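Local coordinates for protein metallopeptidase containing co-catalytic metalloactive site (Shewanella denitrificans OS217, PDB 3B2Y) that probably acts as a zinc-dependent metallocarboxypeptidase of the M14 peptidase family, with a nickel ion bound at its metal site in this crystal, at residues G47-F52 / V109-F114; G74-E79 / G124-R129; W84-F89 / L103-L108. One frame throughout, in Å; residues are numbered along the deposited sequence.

Contact 1 (G47-F52 / V109-F114); sequences GSVDSF and VNPTGF
Phe52 and Pro111 form the close-packed half of this contact. CB of Phe52 lies 3.6 Å from CB of Pro111 and nearly as close to the proline CG, the two side chains lying antiparallel, flank to flank. The aromatic ring turns beyond the proline, meeting its CB obliquely through CG and CD2. Val49 closes the same apolar patch: its CG1, set between the backbone N and the carbonyl carbon (chi1 58°), touches CG of Pro111 at 3.9 Å and is equally near CG2 of Thr112. Tyr29 of helix 25-39 packs against both Phe52 and Pro111.

The two segments are a beta hairpin and the start of a short helix. Val49 to Phe52 make a type I' turn, the tight two-residue connection between antiparallel strands 42-49 and 52-58, closed by Phe52 N to Val49 O (2.9 Å) and by the reciprocal bond from Val49 N to Phe52 O. In 109-114, Asn110 is the N-cap of helix 111-115, its OD1 accepting from Gly113 N at 3.0 Å, with the donor above the amide plane.

Towards the tip of the turn the contact becomes sparser and more polar. Asp50, only partly buried, crosses Thr112 at about a right angle and brings OD2 to 3.3 Å from the methyl CG2, a van der Waals touch. The charge of that carboxylate is met instead by a salt bridge to Arg122, whose backbone N also bonds to Thr112 OG1. The same methyl comes to the edge of the Phe52 ring at 4.4 Å from CD2.

Contact 2 (G74-E79 / G124-R129); sequences GFHGEE and GENPNR. With NI (nickel (II) ion), chain C.
His76 reaches from the metal to Asn126, one ring nitrogen serving each. From CB, 3.8 Å from the nickel ion, the side chain leads to CG, set anti to the carbonyl carbon (chi1 -64°). ND1 binds the nickel at 2.2 Å, beside both carboxylate oxygens of Glu79 and two waters; His170 completes this HxxE metal site of M14 peptidases, where zinc is the expected cofactor. CD2 passes Asn126 OD1 at 3.3 Å; CE1, between the two nitrogens, lies near both the nickel and CB of Asn128. At the tip, NE2 donates to Asn126 OD1 over 2.7 Å, the oxygen lying in the imidazole plane.

That oxygen also accepts from Asn128 N, which makes an Asx turn, the two donors arriving from opposite faces of the amide. An alanine at Asn126 would probably leave NE2 without this acceptor, undo the Asx turn and make the metal-bound imidazole easier to rotate. Asn128 OD1 lies over one face of the Phe75 ring and accepts from Phe230 N; Pro127 O meets the ring edge.

Loop 74-79 joins strand 68-73 to helix 81-92, loop 124-129 precedes helix 146-152, and Phe75 touches His170 of strand 165-172 and Leu151 of helix 146-152.

Contact 3 (W84-F89 / L103-L108); sequences WGMLHF and LSLLPL
Leu103 begins the contact at the edge of the Phe89 ring, where its CD2 lies 4.2 Å from CE2 and close to the ring plane. This is a light touch, and both residues also pack on Ile268 of helix 253-271.

Two residues on, Leu105 likewise points toward helix 81-92 and meets Met86, a selenomethionine. CB and CD2 of Leu105 both lie 4.0 Å from the selenium. Met86 leaves the helix with CG anti to the backbone N (chi1 -158°), continues extended to the selenium and bends at chi3 (-54°), where CE is placed.

The pairing belongs to a beta-alpha-beta crossover: strand 68-73, helix 81-92 and strand 102-106 follow in sequence, and the two strands lie parallel and adjacent in the mixed central sheet. Across the contact the axes of the helix and strand segments approach to 10.6 Å, with their directions 145° apart. Met86 also reaches Ile71 and Ser73 on strand 68-73, bridging the two strands beneath its helix.

At Leu106 the side chain points away from the helix, and it is the backbone O that comes 4.2 Å from Met86 CE. Pro107, just past the strand, then supplies the nearest approach: its CA is 3.7 Å from the selenium, and its CB and CG follow at slightly greater range.

Overall arrangement
All three contacts are largely buried, but they differ in depth and chemistry. Contact 3 lies nearest the chain centre, and all its touching residues are buried and apolar; contact 1, its centre about 16 Å from that of the chain, has a polar edge at a hairpin turn, while contact 2 is built around a metal ligand and its hydrogen bond. Contacts 1 and 2 adjoin through Asn110, whose N and ND2 probably bond to Gly74 O and Phe75 O. Strand 102-106 of contact 3 is followed, after a short loop, by helix 111-115 of contact 1, and Phe114 packs on Trp84. Contact 3 is nested within the chain loops closed by the other two.

Contact 1 (G47-F52 / V109-F114)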
loop_
_atom_site.group_PDB
_atom_site.type_symbol
_atom_site.label_atom_id
_atom_site.label_comp_id
_atom_site.label_asym_id
_atom_site.label_seq_id
_atom_site.Cartn_x
_atom_site.Cartn_y
_atom_site.Cartn_z
ATOM N N GLY A 47 -14.119 9.203 2.961
ATOM C CA GLY A 47 -13.970 10.547 3.460
ATOM C C GLY A 47 -13.282 11.390 2.419
ATOM O O GLY A 47 -12.806 10.894 1.397
ATOM N N SER A 48 -13.119 12.650 2.760
ATOM C CA SER A 48 -12.495 13.619 1.857
ATOM C C SER A 48 -11.837 14.731 2.632
ATOM O O SER A 48 -12.333 15.110 3.694
ATOM C CB SER A 48 -13.519 14.122 0.822
ATOM O OG SER A 48 -14.356 15.157 1.193
ATOM N N VAL A 49 -10.709 15.237 2.131
ATOM C CA VAL A 49 -10.030 16.351 2.726
ATOM C C VAL A 49 -9.481 17.225 1.600
ATOM O O VAL A 49 -8.981 16.697 0.603
ATOM C CB VAL A 49 -8.900 15.847 3.665
ATOM C CG1 VAL A 49 -7.954 15.020 2.948
ATOM C CG2 VAL A 49 -8.219 17.065 4.393
ATOM N N ASP A 50 -9.638 18.542 1.737
ATOM C CA ASP A 50 -9.135 19.507 0.765
ATOM C C ASP A 50 -9.673 19.180 -0.616
ATOM O O ASP A 50 -8.974 19.325 -1.609
ATOM C CB ASP A 50 -7.606 19.562 0.786
ATOM C CG ASP A 50 -7.059 20.316 1.969
ATOM O OD1 ASP A 50 -7.847 20.985 2.702
ATOM O OD2 ASP A 50 -5.818 20.300 2.147
ATOM N N SER A 51 -10.935 18.741 -0.655
ATOM C CA SER A 51 -11.670 18.385 -1.885
ATOM C C SER A 51 -11.283 17.057 -2.539
ATOM O O SER A 51 -11.819 16.708 -3.589
ATOM C CB SER A 51 -11.593 19.529 -2.909
ATOM O OG SER A 51 -12.565 20.560 -2.633
ATOM N N PHE A 52 -10.341 16.317 -1.951
ATOM C CA PHE A 52 -9.894 15.033 -2.467
ATOM C C PHE A 52 -10.505 13.859 -1.720
ATOM O O PHE A 52 -10.360 13.753 -0.518
ATOM C CB PHE A 52 -8.389 14.891 -2.340
ATOM C CG PHE A 52 -7.598 16.005 -2.930
ATOM C CD1 PHE A 52 -7.630 16.239 -4.281
ATOM C CD2 PHE A 52 -6.805 16.811 -2.118
ATOM C CE1 PHE A 52 -6.899 17.281 -4.851
ATOM C CE2 PHE A 52 -6.073 17.842 -2.678
ATOM C CZ PHE A 52 -6.141 18.087 -4.046
ATOM N N VAL A 109 -4.510 7.143 0.651
ATOM C CA VAL A 109 -5.067 7.493 1.949
ATOM C C VAL A 109 -4.765 8.962 2.378
ATOM O O VAL A 109 -5.569 9.607 3.066
ATOM C CB VAL A 109 -4.551 6.499 2.955
ATOM C CG1 VAL A 109 -4.817 6.935 4.399
ATOM C CG2 VAL A 109 -5.110 5.095 2.640
ATOM N N ASN A 110 -3.664 9.501 1.865
ATOM C CA ASN A 110 -3.152 10.807 2.234
ATOM C C ASN A 110 -3.013 11.754 0.991
ATOM O O ASN A 110 -1.938 12.037 0.505
ATOM C CB ASN A 110 -1.803 10.629 2.864
ATOM C CG ASN A 110 -1.181 11.939 3.349
ATOM O OD1 ASN A 110 -1.798 13.006 3.405
ATOM N ND2 ASN A 110 0.086 11.831 3.739
ATOM N N PRO A 111 -4.134 12.168 0.434
ATOM C CA PRO A 111 -3.981 13.017 -0.784
ATOM C C PRO A 111 -3.330 14.343 -0.568
ATOM O O PRO A 111 -2.608 14.805 -1.460
ATOM C CB PRO A 111 -5.442 13.227 -1.196
ATOM C CG PRO A 111 -6.229 13.018 0.063
ATOM C CD PRO A 111 -5.524 11.864 0.702
ATOM N N THR A 112 -3.487 14.973 0.597
ATOM C CA THR A 112 -2.811 16.278 0.816
ATOM C C THR A 112 -1.246 16.152 0.862
ATOM O O THR A 112 -0.558 16.955 0.256
ATOM C CB THR A 112 -3.367 17.028 2.003
ATOM O OG1 THR A 112 -3.016 16.380 3.230
ATOM C CG2 THR A 112 -4.890 17.190 1.858
ATOM N N GLY A 113 -0.748 15.085 1.481
ATOM C CA GLY A 113 0.668 14.749 1.517
ATOM C C GLY A 113 1.182 14.364 0.131
ATOM O O GLY A 113 2.284 14.778 -0.263
ATOM N N PHE A 114 0.398 13.583 -0.605
ATOM C CA PHE A 114 0.725 13.143 -1.956
ATOM C C PHE A 114 0.912 14.380 -2.872
ATOM O O PHE A 114 1.872 14.443 -3.610
ATOM C CB PHE A 114 -0.356 12.214 -2.460
ATOM C CG PHE A 114 -0.135 11.667 -3.835
ATOM C CD1 PHE A 114 0.597 10.501 -4.030
ATOM C CD2 PHE A 114 -0.741 12.258 -4.926
ATOM C CE1 PHE A 114 0.733 9.946 -5.303
ATOM C CE2 PHE A 114 -0.606 11.716 -6.195
ATOM C CZ PHE A 114 0.139 10.549 -6.374
#

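Contact 2 (G74-E79 / G124-R129)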
loop_
_atom_site.group_PDB
_atom_site.type_symbol
_atom_site.label_atom_id
_atom_site.label_comp_id
_atom_site.label_asym_id
_atom_site.label_seq_id
_atom_site.Cartn_x
_atom_site.Cartn_y
_atom_site.Cartn_z
ATOM N N GLY A 74 -0.298 4.918 -0.410
ATOM C CA GLY A 74 -0.408 6.383 -0.294
ATOM C C GLY A 74 -0.734 6.883 1.101
ATOM O O GLY A 74 -1.380 7.879 1.240
ATOM N N PHE A 75 -0.232 6.207 2.141
ATOM C CA PHE A 75 -0.329 6.761 3.500
ATOM C C PHE A 75 0.701 7.911 3.668
ATOM O O PHE A 75 0.466 8.822 4.456
ATOM C CB PHE A 75 -0.021 5.669 4.545
ATOM C CG PHE A 75 -1.183 4.760 4.816
ATOM C CD1 PHE A 75 -1.460 3.678 3.993
ATOM C CD2 PHE A 75 -2.032 5.029 5.878
ATOM C CE1 PHE A 75 -2.598 2.887 4.235
ATOM C CE2 PHE A 75 -3.141 4.216 6.153
ATOM C CZ PHE A 75 -3.447 3.182 5.330
ATOM N N HIS A 76 1.877 7.786 3.005
ATOM C CA HIS A 76 2.968 8.734 3.148
ATOM C C HIS A 76 3.204 9.390 1.805
ATOM O O HIS A 76 3.434 8.724 0.794
ATOM C CB HIS A 76 4.211 8.052 3.693
ATOM C CG HIS A 76 4.033 7.516 5.072
ATOM N ND1 HIS A 76 4.480 6.282 5.450
ATOM C CD2 HIS A 76 3.406 8.032 6.163
ATOM C CE1 HIS A 76 4.194 6.070 6.723
ATOM N NE2 HIS A 76 3.539 7.113 7.180
ATOM N N GLY A 77 3.097 10.706 1.773
ATOM C CA GLY A 77 3.089 11.392 0.500
ATOM C C GLY A 77 4.368 11.422 -0.282
ATOM O O GLY A 77 4.349 11.597 -1.488
ATOM N N GLU A 78 5.487 11.229 0.391
ATOM C CA GLU A 78 6.780 11.118 -0.303
ATOM C C GLU A 78 6.935 9.715 -0.956
ATOM O O GLU A 78 7.860 9.503 -1.727
ATOM C CB GLU A 78 7.953 11.456 0.631
ATOM C CG GLU A 78 8.584 10.389 1.517
ATOM C CD GLU A 78 7.742 10.013 2.695
ATOM O OE1 GLU A 78 6.524 10.227 2.595
ATOM O OE2 GLU A 78 8.269 9.469 3.707
ATOM N N GLU A 79 6.054 8.776 -0.599
ATOM C CA GLU A 79 6.134 7.377 -1.064
ATOM C C GLU A 79 5.266 7.138 -2.300
ATOM O O GLU A 79 4.439 6.247 -2.332
ATOM C CB GLU A 79 5.738 6.458 0.102
ATOM C CG GLU A 79 6.732 6.636 1.251
ATOM C CD GLU A 79 6.420 5.827 2.525
ATOM O OE1 GLU A 79 5.532 4.961 2.467
ATOM O OE2 GLU A 79 7.044 6.163 3.595
ATOM N N GLY A 124 0.330 18.103 9.413
ATOM C CA GLY A 124 1.524 17.668 10.144
ATOM C C GLY A 124 1.391 16.315 10.823
ATOM O O GLY A 124 2.192 15.998 11.684
ATOM N N GLU A 125 0.392 15.526 10.448
ATOM C CA GLU A 125 0.143 14.234 11.116
ATOM C C GLU A 125 0.604 13.090 10.201
ATOM O O GLU A 125 0.411 13.160 8.989
ATOM C CB GLU A 125 -1.389 14.041 11.365
ATOM C CG GLU A 125 -2.141 15.199 12.126
ATOM C CD GLU A 125 -3.703 15.018 12.115
ATOM O OE1 GLU A 125 -4.293 14.760 11.022
ATOM O OE2 GLU A 125 -4.308 15.082 13.223
ATOM N N ASN A 126 1.103 12.022 10.816
ATOM C CA ASN A 126 1.428 10.754 10.142
ATOM C C ASN A 126 0.152 9.848 10.045
ATOM O O ASN A 126 -0.295 9.287 11.077
ATOM C CB ASN A 126 2.483 10.028 10.935
ATOM C CG ASN A 126 3.007 8.773 10.240
ATOM O OD1 ASN A 126 2.390 8.211 9.337
ATOM N ND2 ASN A 126 4.203 8.349 10.662
ATOM N N PRO A 127 -0.436 9.695 8.841
ATOM C CA PRO A 127 -1.628 8.870 8.681
ATOM C C PRO A 127 -1.457 7.349 8.992
ATOM O O PRO A 127 -2.449 6.647 9.110
ATOM C CB PRO A 127 -1.984 9.069 7.201
ATOM C CG PRO A 127 -1.389 10.398 6.859
ATOM C CD PRO A 127 -0.061 10.276 7.544
ATOM N N ASN A 128 -0.233 6.844 9.089
ATOM C CA ASN A 128 -0.048 5.436 9.381
ATOM C C ASN A 128 0.285 5.170 10.834
ATOM O O ASN A 128 1.006 4.234 11.173
ATOM C CB ASN A 128 1.019 4.860 8.462
ATOM C CG ASN A 128 0.917 3.354 8.334
ATOM O OD1 ASN A 128 -0.177 2.780 8.456
ATOM N ND2 ASN A 128 2.077 2.701 8.268
ATOM N N ARG A 129 -0.178 6.037 11.700
ATOM C CA ARG A 129 0.057 5.796 13.116
ATOM C C ARG A 129 -1.210 5.853 13.926
ATOM O O ARG A 129 -2.166 6.417 13.522
ATOM C CB ARG A 129 1.058 6.803 13.698
ATOM C CG ARG A 129 2.399 6.783 13.035
ATOM C CD ARG A 129 3.534 6.982 14.015
ATOM N NE ARG A 129 4.797 6.475 13.473
ATOM C CZ ARG A 129 6.005 6.883 13.858
ATOM N NH1 ARG A 129 6.125 7.824 14.800
ATOM N NH2 ARG A 129 7.102 6.349 13.300
HETATM NI NI NI C . 5.705 4.679 4.530
HETATM O O HOH W 1 7.773 3.670 4.576
HETATM O O HOH W 2 6.417 4.296 6.153
#

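Contact 3 (W84-F89 / L103-L108)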
loop_
_atom_site.group_PDB
_atom_site.type_symbol
_atom_site.label_atom_id
_atom_site.label_comp_id
_atom_site.label_asym_id
_atom_site.label_seq_id
_atom_site.Cartn_x
_atom_site.Cartn_y
_atom_site.Cartn_z
ATOM N N TRP A 84 1.029 5.118 -7.657
ATOM C CA TRP A 84 1.260 4.937 -9.104
ATOM C C TRP A 84 1.513 3.442 -9.467
ATOM O O TRP A 84 1.122 3.004 -10.547
ATOM C CB TRP A 84 2.380 5.836 -9.664
ATOM C CG TRP A 84 2.067 7.295 -9.613
ATOM C CD1 TRP A 84 2.513 8.165 -8.716
ATOM C CD2 TRP A 84 1.229 8.012 -10.511
ATOM N NE1 TRP A 84 2.034 9.424 -8.980
ATOM C CE2 TRP A 84 1.241 9.359 -10.096
ATOM C CE3 TRP A 84 0.464 7.652 -11.634
ATOM C CZ2 TRP A 84 0.473 10.315 -10.712
ATOM C CZ3 TRP A 84 -0.276 8.621 -12.282
ATOM C CH2 TRP A 84 -0.236 9.955 -11.842
ATOM N N GLY A 85 2.160 2.705 -8.547
ATOM C CA GLY A 85 2.342 1.247 -8.647
ATOM C C GLY A 85 1.006 0.547 -8.755
ATOM O O GLY A 85 0.820 -0.347 -9.603
HETATM N N MSE A 86 0.037 0.975 -7.950
HETATM C CA MSE A 86 -1.295 0.386 -8.042
HETATM C C MSE A 86 -1.995 0.660 -9.350
HETATM O O MSE A 86 -2.672 -0.189 -9.889
HETATM C CB MSE A 86 -2.165 0.834 -6.880
HETATM C CG MSE A 86 -3.336 -0.152 -6.654
HETATM SE SE MSE A 86 -4.383 0.391 -5.105
HETATM C CE MSE A 86 -2.837 0.480 -3.836
ATOM N N LEU A 87 -1.870 1.877 -9.850
ATOM C CA LEU A 87 -2.420 2.224 -11.142
ATOM C C LEU A 87 -1.823 1.388 -12.276
ATOM O O LEU A 87 -2.547 0.972 -13.204
ATOM C CB LEU A 87 -2.262 3.720 -11.382
ATOM C CG LEU A 87 -2.957 4.384 -12.539
ATOM C CD1 LEU A 87 -4.433 3.980 -12.611
ATOM C CD2 LEU A 87 -2.802 5.880 -12.300
ATOM N N HIS A 88 -0.515 1.115 -12.204
ATOM C CA HIS A 88 0.186 0.273 -13.167
ATOM C C HIS A 88 -0.364 -1.163 -13.097
ATOM O O HIS A 88 -0.707 -1.772 -14.108
ATOM C CB HIS A 88 1.707 0.304 -12.854
ATOM C CG HIS A 88 2.559 -0.431 -13.841
ATOM N ND1 HIS A 88 2.973 -1.733 -13.630
ATOM C CD2 HIS A 88 3.061 -0.066 -15.042
ATOM C CE1 HIS A 88 3.702 -2.131 -14.660
ATOM N NE2 HIS A 88 3.768 -1.140 -15.531
ATOM N N PHE A 89 -0.577 -1.610 -11.865
ATOM C CA PHE A 89 -1.121 -2.925 -11.560
ATOM C C PHE A 89 -2.523 -3.064 -12.149
ATOM O O PHE A 89 -2.786 -3.999 -12.860
ATOM C CB PHE A 89 -1.094 -3.120 -10.060
ATOM C CG PHE A 89 -1.733 -4.358 -9.594
ATOM C CD1 PHE A 89 -1.174 -5.570 -9.895
ATOM C CD2 PHE A 89 -2.888 -4.303 -8.833
ATOM C CE1 PHE A 89 -1.775 -6.732 -9.465
ATOM C CE2 PHE A 89 -3.480 -5.468 -8.380
ATOM C CZ PHE A 89 -2.922 -6.667 -8.698
ATOM N N LEU A 103 -11.262 -8.481 -4.365
ATOM C CA LEU A 103 -10.088 -7.593 -4.196
ATOM C C LEU A 103 -10.604 -6.201 -3.878
ATOM O O LEU A 103 -11.498 -5.686 -4.561
ATOM C CB LEU A 103 -9.177 -7.586 -5.423
ATOM C CG LEU A 103 -7.864 -6.753 -5.373
ATOM C CD1 LEU A 103 -7.008 -7.153 -4.155
ATOM C CD2 LEU A 103 -7.034 -6.963 -6.605
ATOM N N SER A 104 -10.115 -5.665 -2.769
ATOM C CA SER A 104 -10.402 -4.278 -2.378
ATOM C C SER A 104 -9.152 -3.441 -2.514
ATOM O O SER A 104 -8.066 -3.934 -2.304
ATOM C CB SER A 104 -10.964 -4.307 -0.982
ATOM O OG SER A 104 -12.241 -5.004 -0.960
ATOM N N LEU A 105 -9.315 -2.181 -2.926
ATOM C CA LEU A 105 -8.181 -1.273 -3.213
ATOM C C LEU A 105 -8.389 0.087 -2.526
ATOM O O LEU A 105 -9.475 0.617 -2.527
ATOM C CB LEU A 105 -8.072 -1.070 -4.712
ATOM C CG LEU A 105 -7.919 -2.330 -5.547
ATOM C CD1 LEU A 105 -8.182 -2.011 -7.007
ATOM C CD2 LEU A 105 -6.541 -2.914 -5.314
ATOM N N LEU A 106 -7.393 0.543 -1.808
ATOM C CA LEU A 106 -7.377 1.824 -1.072
ATOM C C LEU A 106 -6.108 2.568 -1.576
ATOM O O LEU A 106 -5.059 2.539 -0.974
ATOM C CB LEU A 106 -7.394 1.528 0.435
ATOM C CG LEU A 106 -7.655 2.563 1.487
ATOM C CD1 LEU A 106 -9.109 3.073 1.378
ATOM C CD2 LEU A 106 -7.485 1.877 2.844
ATOM N N PRO A 107 -6.206 3.178 -2.757
ATOM C CA PRO A 107 -5.060 3.607 -3.514
ATOM C C PRO A 107 -4.313 4.786 -2.891
ATOM O O PRO A 107 -3.129 4.944 -3.131
ATOM C CB PRO A 107 -5.681 4.120 -4.850
ATOM C CG PRO A 107 -6.990 3.560 -4.918
ATOM C CD PRO A 107 -7.459 3.386 -3.482
ATOM N N LEU A 108 -5.019 5.647 -2.169
ATOM C CA LEU A 108 -4.439 6.927 -1.765
ATOM C C LEU A 108 -5.088 7.462 -0.500
ATOM O O LEU A 108 -6.090 8.159 -0.578
ATOM C CB LEU A 108 -4.581 7.947 -2.876
ATOM C CG LEU A 108 -3.977 9.353 -2.655
ATOM C CD1 LEU A 108 -2.462 9.256 -2.152
ATOM C CD2 LEU A 108 -4.124 10.262 -3.937
#